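Local coordinates for protein succinate-semialdehyde dehydrogenase (Synechococcus sp., PDB 4ITA) that probably oxidises succinic semialdehyde to succinate with NADP+ as cofactor, as a member of the aldehyde dehydrogenase family, at residues R269-A277 with T371-A382; F387-N396 with L408-V419. One frame throughout, in Å; residues are numbered along the deposited sequence.

Interaction 1: R269-A277 with T371-A382. With EDO (1,2-ethanediol), chain L.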
loop_
_atom_site.group_PDB
_atom_site.type_symbol
_atom_site.label_atom_id
_atom_site.label_comp_id
_atom_site.label_asym_id
_atom_site.label_seq_id
_atom_site.Cartn_x
_atom_site.Cartn_y
_atom_site.Cartn_z
ATOM N N ARG A 269 16.668 -4.554 22.550
ATOM C CA ARG A 269 17.487 -5.748 22.752
ATOM C C ARG A 269 18.935 -5.425 22.423
ATOM O O ARG A 269 19.278 -5.166 21.269
ATOM C CB ARG A 269 16.970 -6.908 21.881
ATOM C CG ARG A 269 15.555 -7.386 22.272
ATOM C CD ARG A 269 15.005 -8.479 21.328
ATOM N NE ARG A 269 15.068 -7.986 19.962
ATOM C CZ ARG A 269 15.688 -8.578 18.947
ATOM N NH1 ARG A 269 16.224 -9.792 19.075
ATOM N NH2 ARG A 269 15.734 -7.953 17.777
ATOM N N PHE A 270 19.773 -5.420 23.456
ATOM C CA PHE A 270 21.192 -5.149 23.313
ATOM C C PHE A 270 21.909 -6.458 23.062
ATOM O O PHE A 270 21.810 -7.389 23.864
ATOM C CB PHE A 270 21.723 -4.461 24.573
ATOM C CG PHE A 270 21.233 -3.049 24.725
ATOM C CD1 PHE A 270 19.945 -2.788 25.166
ATOM C CD2 PHE A 270 22.049 -1.987 24.386
ATOM C CE1 PHE A 270 19.488 -1.483 25.279
ATOM C CE2 PHE A 270 21.603 -0.679 24.502
ATOM C CZ PHE A 270 20.316 -0.430 24.947
ATOM N N ILE A 271 22.589 -6.526 21.922
ATOM C CA ILE A 271 23.249 -7.743 21.466
ATOM C C ILE A 271 24.745 -7.474 21.430
ATOM O O ILE A 271 25.239 -6.713 20.600
ATOM C CB ILE A 271 22.688 -8.178 20.104
ATOM C CG1 ILE A 271 21.197 -8.518 20.259
ATOM C CG2 ILE A 271 23.469 -9.370 19.561
ATOM C CD1 ILE A 271 20.445 -8.690 18.950
ATOM N N LEU A 272 25.453 -8.061 22.391
ATOM C CA LEU A 272 26.833 -7.689 22.666
ATOM C C LEU A 272 27.802 -8.790 22.278
ATOM O O LEU A 272 27.656 -9.934 22.719
ATOM C CB LEU A 272 26.994 -7.391 24.160
ATOM C CG LEU A 272 25.948 -6.455 24.770
ATOM C CD1 LEU A 272 26.242 -6.236 26.251
ATOM C CD2 LEU A 272 25.909 -5.139 24.029
ATOM N N HIS A 273 28.795 -8.450 21.461
ATOM C CA HIS A 273 29.863 -9.405 21.175
ATOM C C HIS A 273 30.592 -9.760 22.475
ATOM O O HIS A 273 30.916 -8.874 23.271
ATOM C CB HIS A 273 30.851 -8.831 20.159
ATOM C CG HIS A 273 31.812 -9.845 19.631
ATOM N ND1 HIS A 273 32.830 -10.376 20.394
ATOM C CD2 HIS A 273 31.897 -10.441 18.420
ATOM C CE1 HIS A 273 33.509 -11.250 19.670
ATOM N NE2 HIS A 273 32.959 -11.310 18.469
ATOM N N GLU A 274 30.847 -11.051 22.688
ATOM C CA GLU A 274 31.451 -11.515 23.938
ATOM C C GLU A 274 32.765 -10.816 24.301
ATOM O O GLU A 274 33.081 -10.675 25.486
ATOM C CB GLU A 274 31.636 -13.036 23.925
ATOM C CG GLU A 274 32.512 -13.566 22.817
ATOM C CD GLU A 274 32.801 -15.045 22.979
ATOM O OE1 GLU A 274 33.663 -15.561 22.239
ATOM O OE2 GLU A 274 32.172 -15.683 23.850
ATOM N N ALA A 275 33.513 -10.357 23.303
ATOM C CA ALA A 275 34.801 -9.720 23.566
ATOM C C ALA A 275 34.655 -8.390 24.310
ATOM O O ALA A 275 35.576 -7.958 25.010
ATOM C CB ALA A 275 35.573 -9.521 22.270
ATOM N N ILE A 276 33.505 -7.735 24.151
ATOM C CA ILE A 276 33.287 -6.441 24.794
ATOM C C ILE A 276 32.101 -6.430 25.746
ATOM O O ILE A 276 31.795 -5.398 26.345
ATOM C CB ILE A 276 33.173 -5.282 23.747
ATOM C CG1 ILE A 276 32.099 -5.566 22.679
ATOM C CG2 ILE A 276 34.520 -5.057 23.072
ATOM C CD1 ILE A 276 30.651 -5.355 23.110
ATOM N N ALA A 277 31.439 -7.566 25.888
ATOM C CA ALA A 277 30.174 -7.613 26.619
ATOM C C ALA A 277 30.292 -7.217 28.087
ATOM O O ALA A 277 29.427 -6.513 28.614
ATOM C CB ALA A 277 29.547 -8.982 26.496
ATOM N N THR A 371 24.454 -11.973 24.805
ATOM C CA THR A 371 25.837 -12.065 24.348
ATOM C C THR A 371 25.925 -13.008 23.152
ATOM O O THR A 371 25.262 -14.051 23.126
ATOM C CB THR A 371 26.773 -12.542 25.476
ATOM O OG1 THR A 371 26.711 -11.621 26.574
ATOM C CG2 THR A 371 28.209 -12.626 25.001
ATOM N N VAL A 372 26.722 -12.628 22.155
ATOM C CA VAL A 372 26.924 -13.456 20.967
ATOM C C VAL A 372 28.413 -13.609 20.660
ATOM O O VAL A 372 29.236 -12.832 21.143
ATOM C CB VAL A 372 26.159 -12.908 19.736
ATOM C CG1 VAL A 372 24.655 -12.931 19.986
ATOM C CG2 VAL A 372 26.611 -11.504 19.410
ATOM N N LYS A 373 28.748 -14.609 19.846
ATOM C CA LYS A 373 30.142 -14.971 19.605
ATOM C C LYS A 373 30.706 -14.473 18.283
ATOM O O LYS A 373 31.924 -14.381 18.119
ATOM C CB LYS A 373 30.316 -16.490 19.653
ATOM C CG LYS A 373 30.256 -17.093 21.034
ATOM C CD LYS A 373 30.451 -18.596 20.951
ATOM C CE LYS A 373 30.146 -19.268 22.279
ATOM N NZ LYS A 373 31.006 -18.737 23.370
ATOM N N ASP A 374 29.831 -14.185 17.327
ATOM C CA ASP A 374 30.279 -13.758 16.009
ATOM C C ASP A 374 29.171 -13.049 15.248
ATOM O O ASP A 374 28.038 -12.936 15.729
ATOM C CB ASP A 374 30.856 -14.940 15.194
ATOM C CG ASP A 374 29.872 -16.085 15.003
ATOM O OD1 ASP A 374 28.646 -15.861 14.976
ATOM O OD2 ASP A 374 30.334 -17.235 14.848
ATOM N N LEU A 375 29.513 -12.597 14.051
ATOM C CA LEU A 375 28.606 -11.841 13.203
ATOM C C LEU A 375 27.338 -12.614 12.811
ATOM O O LEU A 375 26.230 -12.072 12.885
ATOM C CB LEU A 375 29.373 -11.384 11.963
ATOM C CG LEU A 375 28.649 -10.476 10.981
ATOM C CD1 LEU A 375 28.133 -9.256 11.693
ATOM C CD2 LEU A 375 29.599 -10.071 9.875
ATOM N N ASP A 376 27.486 -13.871 12.401
ATOM C CA ASP A 376 26.329 -14.666 12.001
ATOM C C ASP A 376 25.343 -14.800 13.158
ATOM O O ASP A 376 24.132 -14.685 12.974
ATOM C CB ASP A 376 26.737 -16.057 11.501
ATOM C CG ASP A 376 27.327 -16.039 10.100
ATOM O OD1 ASP A 376 27.376 -14.970 9.480
ATOM O OD2 ASP A 376 27.739 -17.117 9.616
ATOM N N GLN A 377 25.862 -15.035 14.356
ATOM C CA GLN A 377 25.004 -15.208 15.526
ATOM C C GLN A 377 24.307 -13.894 15.879
ATOM O O GLN A 377 23.143 -13.880 16.259
ATOM C CB GLN A 377 25.827 -15.713 16.712
ATOM C CG GLN A 377 25.008 -16.121 17.922
ATOM C CD GLN A 377 25.882 -16.497 19.112
ATOM O OE1 GLN A 377 27.099 -16.632 18.982
ATOM N NE2 GLN A 377 25.263 -16.661 20.276
ATOM N N ALA A 378 25.023 -12.789 15.735
ATOM C CA ALA A 378 24.446 -11.470 16.011
ATOM C C ALA A 378 23.267 -11.169 15.088
ATOM O O ALA A 378 22.216 -10.705 15.533
ATOM C CB ALA A 378 25.495 -10.402 15.869
ATOM N N ILE A 379 23.443 -11.434 13.801
ATOM C CA ILE A 379 22.393 -11.180 12.825
ATOM C C ILE A 379 21.196 -12.108 13.044
ATOM O O ILE A 379 20.043 -11.671 13.021
ATOM C CB ILE A 379 22.962 -11.284 11.393
ATOM C CG1 ILE A 379 23.938 -10.128 11.158
ATOM C CG2 ILE A 379 21.837 -11.282 10.360
ATOM C CD1 ILE A 379 24.821 -10.279 9.934
ATOM N N ALA A 380 21.460 -13.386 13.286
ATOM C CA ALA A 380 20.375 -14.326 13.539
ATOM C C ALA A 380 19.541 -13.903 14.747
ATOM O O ALA A 380 18.308 -13.933 14.711
ATOM C CB ALA A 380 20.919 -15.739 13.726
ATOM N N LEU A 381 20.209 -13.516 15.831
ATOM C CA LEU A 381 19.492 -13.135 17.035
ATOM C C LEU A 381 18.745 -11.827 16.814
ATOM O O LEU A 381 17.596 -11.672 17.240
ATOM C CB LEU A 381 20.455 -13.020 18.220
ATOM C CG LEU A 381 19.845 -12.614 19.561
ATOM C CD1 LEU A 381 18.741 -13.572 19.955
ATOM C CD2 LEU A 381 20.922 -12.590 20.622
ATOM N N ALA A 382 19.400 -10.889 16.141
ATOM C CA ALA A 382 18.778 -9.599 15.845
ATOM C C ALA A 382 17.468 -9.762 15.082
ATOM O O ALA A 382 16.499 -9.033 15.321
ATOM C CB ALA A 382 19.732 -8.714 15.072
HETATM C C1 EDO L . 30.336 -19.290 12.028
HETATM O O1 EDO L . 29.599 -18.158 12.505
HETATM C C2 EDO L . 29.947 -19.541 10.581
HETATM O O2 EDO L . 28.517 -19.531 10.472
#
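Leu272 and His273 pair in parallel with Thr371 and Val372 where strands 267-273 and 366-372, neighbours in the mixed alpha/beta sheet of this aldehyde dehydrogenase, come to their ends. Helix 274-289 follows one strand; helix 375-383 follows the other and doubles back, its segment axis 9.3 Å from that of strand 269-273 at 172°. The main-chain bonds come first. Val372 is gripped through both its polar backbone atoms: its N gives a hydrogen bond to Leu272 O (2.9 Å), and its O takes one from Glu274 N.

At the other end of the contact Arg269 ties the strand to the last turn of the helix. A bend at chi3 (-54°) swings the guanidinium round, with NH1 bonded to Leu381 O at 3.0 Å and NH2 to Ala382 O at 2.8 Å. Both oxygens lie at its edge, near its plane, so the pair fixes its rotation; NE goes to Ser234 O. A positive charge beside these carbonyls probably suits the helix end.

Between the polar ends is hydrocarbon. Ile271 spreads its branches: CG2 lies 3.8 Å from Val372 CG1, while CD1, carried on the extended CG1 arm, presses against Ala382 CA at 3.6 Å and against Leu381 CG. Thr371 CG2 packs against Glu274 CB.

Charges and caps finish the solvent side. Lys373 NZ makes a weak salt bridge with Glu274 OE2 (3.3 Å). His273 caps its own helix, taking Ala275 N on ND1 in the ring plane. Asp374 is the N-cap of the other, its OD1 receiving Gln377 N, while a 1,2-ethanediol, probably from the crystallisation liquor, gives its O1 hydrogen to Asp374 OD2 at 2.6 Å.

Interaction 2: F387-N396 with L408-V419. With EDO (1,2-ethanediol), chain Q.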
loop_
_atom_site.group_PDB
_atom_site.type_symbol
_atom_site.label_atom_id
_atom_site.label_comp_id
_atom_site.label_asym_id
_atom_site.label_seq_id
_atom_site.Cartn_x
_atom_site.Cartn_y
_atom_site.Cartn_z
ATOM N N PHE A 387 8.934 -8.644 14.741
ATOM C CA PHE A 387 8.970 -7.253 14.309
ATOM C C PHE A 387 10.135 -7.003 13.364
ATOM O O PHE A 387 10.986 -7.870 13.152
ATOM C CB PHE A 387 9.097 -6.333 15.528
ATOM C CG PHE A 387 8.159 -6.682 16.652
ATOM C CD1 PHE A 387 6.801 -6.438 16.543
ATOM C CD2 PHE A 387 8.640 -7.263 17.815
ATOM C CE1 PHE A 387 5.936 -6.767 17.581
ATOM C CE2 PHE A 387 7.784 -7.586 18.862
ATOM C CZ PHE A 387 6.432 -7.340 18.739
ATOM N N GLY A 388 10.180 -5.802 12.808
ATOM C CA GLY A 388 11.258 -5.429 11.911
ATOM C C GLY A 388 11.238 -3.951 11.596
ATOM O O GLY A 388 11.143 -3.560 10.430
ATOM N N LEU A 389 11.311 -3.124 12.632
ATOM C CA LEU A 389 11.202 -1.687 12.449
ATOM C C LEU A 389 12.575 -1.058 12.224
ATOM O O LEU A 389 12.947 -0.765 11.090
ATOM C CB LEU A 389 10.459 -1.054 13.624
ATOM C CG LEU A 389 10.107 0.420 13.441
ATOM C CD1 LEU A 389 9.390 0.696 12.106
ATOM C CD2 LEU A 389 9.261 0.872 14.604
ATOM N N GLY A 390 13.337 -0.863 13.295
ATOM C CA GLY A 390 14.684 -0.329 13.166
ATOM C C GLY A 390 15.755 -1.279 13.683
ATOM O O GLY A 390 15.461 -2.319 14.275
ATOM N N ALA A 391 17.008 -0.924 13.436
ATOM C CA ALA A 391 18.136 -1.705 13.925
ATOM C C ALA A 391 19.348 -0.799 13.985
ATOM O O ALA A 391 19.564 0.013 13.080
ATOM C CB ALA A 391 18.405 -2.894 13.008
ATOM N N SER A 392 20.135 -0.934 15.053
ATOM C CA SER A 392 21.367 -0.167 15.204
ATOM C C SER A 392 22.534 -1.121 15.429
ATOM O O SER A 392 22.414 -2.071 16.208
ATOM C CB SER A 392 21.219 0.783 16.394
ATOM O OG SER A 392 22.403 1.514 16.653
ATOM N N ALA A 393 23.653 -0.882 14.746
ATOM C CA ALA A 393 24.841 -1.724 14.897
ATOM C C ALA A 393 26.101 -0.878 14.970
ATOM O O ALA A 393 26.237 0.118 14.255
ATOM C CB ALA A 393 24.936 -2.748 13.766
ATOM N N TRP A 394 27.008 -1.289 15.852
ATOM C CA TRP A 394 28.196 -0.514 16.192
ATOM C C TRP A 394 29.446 -1.313 15.869
ATOM O O TRP A 394 29.713 -2.348 16.476
ATOM C CB TRP A 394 28.148 -0.092 17.662
ATOM C CG TRP A 394 26.997 0.826 17.900
ATOM C CD1 TRP A 394 25.670 0.500 17.872
ATOM C CD2 TRP A 394 27.061 2.233 18.143
ATOM N NE1 TRP A 394 24.908 1.618 18.087
ATOM C CE2 TRP A 394 25.733 2.694 18.263
ATOM C CE3 TRP A 394 28.112 3.145 18.282
ATOM C CZ2 TRP A 394 25.430 4.036 18.518
ATOM C CZ3 TRP A 394 27.809 4.474 18.529
ATOM C CH2 TRP A 394 26.480 4.906 18.649
ATOM N N THR A 395 30.182 -0.830 14.878
ATOM C CA THR A 395 31.381 -1.493 14.397
ATOM C C THR A 395 32.075 -0.545 13.447
ATOM O O THR A 395 31.429 0.250 12.764
ATOM C CB THR A 395 31.062 -2.810 13.652
ATOM O OG1 THR A 395 32.242 -3.260 12.974
ATOM C CG2 THR A 395 29.943 -2.607 12.631
ATOM N N ASN A 396 33.398 -0.629 13.408
ATOM C CA ASN A 396 34.174 0.178 12.486
ATOM C C ASN A 396 34.905 -0.659 11.448
ATOM O O ASN A 396 35.809 -0.174 10.766
ATOM C CB ASN A 396 35.106 1.104 13.256
ATOM C CG ASN A 396 34.342 2.205 13.945
ATOM O OD1 ASN A 396 33.803 3.092 13.286
ATOM N ND2 ASN A 396 34.245 2.132 15.266
ATOM N N LEU A 408 20.345 -7.219 8.287
ATOM C CA LEU A 408 19.387 -6.949 9.357
ATOM C C LEU A 408 18.010 -6.720 8.739
ATOM O O LEU A 408 17.854 -5.891 7.836
ATOM C CB LEU A 408 19.826 -5.752 10.205
ATOM C CG LEU A 408 21.067 -6.026 11.058
ATOM C CD1 LEU A 408 21.665 -4.739 11.620
ATOM C CD2 LEU A 408 20.735 -7.006 12.172
ATOM N N ASP A 409 17.028 -7.482 9.216
ATOM C CA ASP A 409 15.681 -7.472 8.655
ATOM C C ASP A 409 14.847 -6.371 9.297
ATOM O O ASP A 409 14.054 -6.621 10.211
ATOM C CB ASP A 409 14.996 -8.831 8.866
ATOM C CG ASP A 409 15.497 -9.910 7.918
ATOM O OD1 ASP A 409 16.077 -9.575 6.868
ATOM O OD2 ASP A 409 15.281 -11.105 8.226
ATOM N N ALA A 410 15.033 -5.154 8.809
ATOM C CA ALA A 410 14.388 -3.993 9.396
ATOM C C ALA A 410 14.154 -2.954 8.316
ATOM O O ALA A 410 14.810 -2.979 7.272
ATOM C CB ALA A 410 15.263 -3.412 10.502
ATOM N N GLY A 411 13.236 -2.029 8.574
ATOM C CA GLY A 411 13.024 -0.916 7.666
ATOM C C GLY A 411 14.106 0.153 7.721
ATOM O O GLY A 411 14.216 0.978 6.819
ATOM N N ALA A 412 14.916 0.144 8.777
ATOM C CA ALA A 412 15.992 1.119 8.903
ATOM C C ALA A 412 17.174 0.496 9.614
ATOM O O ALA A 412 16.999 -0.192 10.622
ATOM C CB ALA A 412 15.517 2.341 9.654
ATOM N N VAL A 413 18.372 0.726 9.082
ATOM C CA VAL A 413 19.597 0.273 9.722
ATOM C C VAL A 413 20.529 1.459 9.912
ATOM O O VAL A 413 20.912 2.131 8.940
ATOM C CB VAL A 413 20.311 -0.824 8.916
ATOM C CG1 VAL A 413 21.606 -1.235 9.610
ATOM C CG2 VAL A 413 19.411 -2.033 8.726
ATOM N N PHE A 414 20.878 1.715 11.171
ATOM C CA PHE A 414 21.810 2.781 11.524
ATOM C C PHE A 414 23.120 2.180 12.003
ATOM O O PHE A 414 23.131 1.307 12.873
ATOM C CB PHE A 414 21.222 3.684 12.614
ATOM C CG PHE A 414 20.272 4.736 12.095
ATOM C CD1 PHE A 414 19.150 4.387 11.346
ATOM C CD2 PHE A 414 20.500 6.081 12.367
ATOM C CE1 PHE A 414 18.272 5.360 10.882
ATOM C CE2 PHE A 414 19.628 7.058 11.906
ATOM C CZ PHE A 414 18.518 6.703 11.157
ATOM N N ILE A 415 24.222 2.631 11.416
ATOM C CA ILE A 415 25.550 2.170 11.797
ATOM C C ILE A 415 26.259 3.266 12.601
ATOM O O ILE A 415 26.434 4.387 12.120
ATOM C CB ILE A 415 26.396 1.783 10.566
ATOM C CG1 ILE A 415 25.699 0.695 9.733
ATOM C CG2 ILE A 415 27.800 1.353 10.983
ATOM C CD1 ILE A 415 25.496 -0.625 10.465
ATOM N N ASN A 416 26.648 2.928 13.832
ATOM C CA ASN A 416 27.338 3.847 14.741
ATOM C C ASN A 416 26.497 5.068 15.107
ATOM O O ASN A 416 27.021 6.168 15.316
ATOM C CB ASN A 416 28.717 4.253 14.190
ATOM C CG ASN A 416 29.667 3.076 14.070
ATOM O OD1 ASN A 416 29.578 2.112 14.835
ATOM N ND2 ASN A 416 30.572 3.142 13.103
ATOM N N GLY A 417 25.187 4.860 15.175
ATOM C CA GLY A 417 24.274 5.854 15.704
ATOM C C GLY A 417 22.975 5.185 16.094
ATOM O O GLY A 417 22.701 4.071 15.650
ATOM N N MET A 418 22.174 5.853 16.917
ATOM C CA MET A 418 20.848 5.343 17.241
ATOM C C MET A 418 19.869 5.631 16.115
ATOM O O MET A 418 19.972 6.645 15.422
ATOM C CB MET A 418 20.315 5.926 18.562
ATOM C CG MET A 418 20.241 7.457 18.650
ATOM S SD MET A 418 19.522 8.086 20.224
ATOM C CE MET A 418 17.801 7.885 19.825
ATOM N N VAL A 419 18.911 4.735 15.935
ATOM C CA VAL A 419 17.852 4.958 14.963
ATOM C C VAL A 419 17.064 6.200 15.366
ATOM O O VAL A 419 16.713 6.372 16.538
ATOM C CB VAL A 419 16.920 3.728 14.879
ATOM C CG1 VAL A 419 15.790 3.961 13.889
ATOM C CG2 VAL A 419 17.705 2.491 14.482
HETATM C C1 EDO Q . 12.058 2.914 6.328
HETATM O O1 EDO Q . 12.528 3.221 7.632
HETATM C C2 EDO Q . 12.915 3.482 5.214
HETATM O O2 EDO Q . 12.332 3.634 3.921
HETATM O O HOH W 1 13.591 -8.401 12.245
HETATM O O HOH W 2 31.436 2.818 16.854
#
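A beta-alpha-beta unit beginning at the NADPH pocket brings Gly388 and Leu389 against Ala410 and Gly411, and then lays strand 390-394 parallel to strand 412-415, with helix 398-407 as the connection. Leu389 touches the cofactor. Farther along the strands the hydrogen bonding is regular: Phe414 N to Ala391 O, Ala393 N to Phe414 O, and Asn416 N to Ala393 O, the last at 2.9 Å. Strand 412-415 in turn pairs with a strand of the second subunit, carrying the sheet across the interface, and there Phe414 stacks on Trp454 of that subunit.

On the side facing helix 398-407, Ala391 and Ala393 offer only methyls. Leu408 CD1 rests 4.0 Å from Ala391 CB, and Ile415 CD1 stands equally far from Ala393 CB.

Trp394 closes the far end. With CG beside its backbone N (chi1 -64°), the indole folds back over the turn after the second strand: Asn416 CA makes a CH-pi contact 3.7 Å from the centroid of the six-membered ring, 12° off its normal, and Gly417 N lies over the same face. NE1 gives a hydrogen bond to Ser392 OG (2.9 Å), tilted from the ring plane, and that hydroxyl in turn donates a hydrogen bond to Gly417 O at 2.8 Å. A leucine at Trp394 would probably leave the Asn416-Gly417 turn uncovered and Ser392 OG without its donor.

Asn416 reaches back to the first segment with its amide, holding both polar backbone atoms of Thr395. Its ND2 donates to Thr395 O at 3.0 Å from well above the carbonyl plane, while its OD1 accepts from Thr395 N at 3.0 Å, closer to the plane of the amide carbonyl.

Overall arrangement
Both interactions belong to one sheet, in which five strands follow in the order 366-372, 267-273, 235-239, 390-394, 412-415: strand 235-239 separates the two pairs, and Pro236 on it is touched by Arg269, Ile271 and Ala382 of interaction 1 and by Ala391 of interaction 2. Their centres are 14 Å apart. In the chain, helix 375-383 of interaction 1 leads into strand 390-394 of interaction 2, and they meet directly where Ala382 CB packs 3.5 Å from Leu408 CD2. The cofactor lies nearer interaction 2: the Leu389 side chain is about 4 Å from the bound NADPH, that of Arg269 about 13 Å.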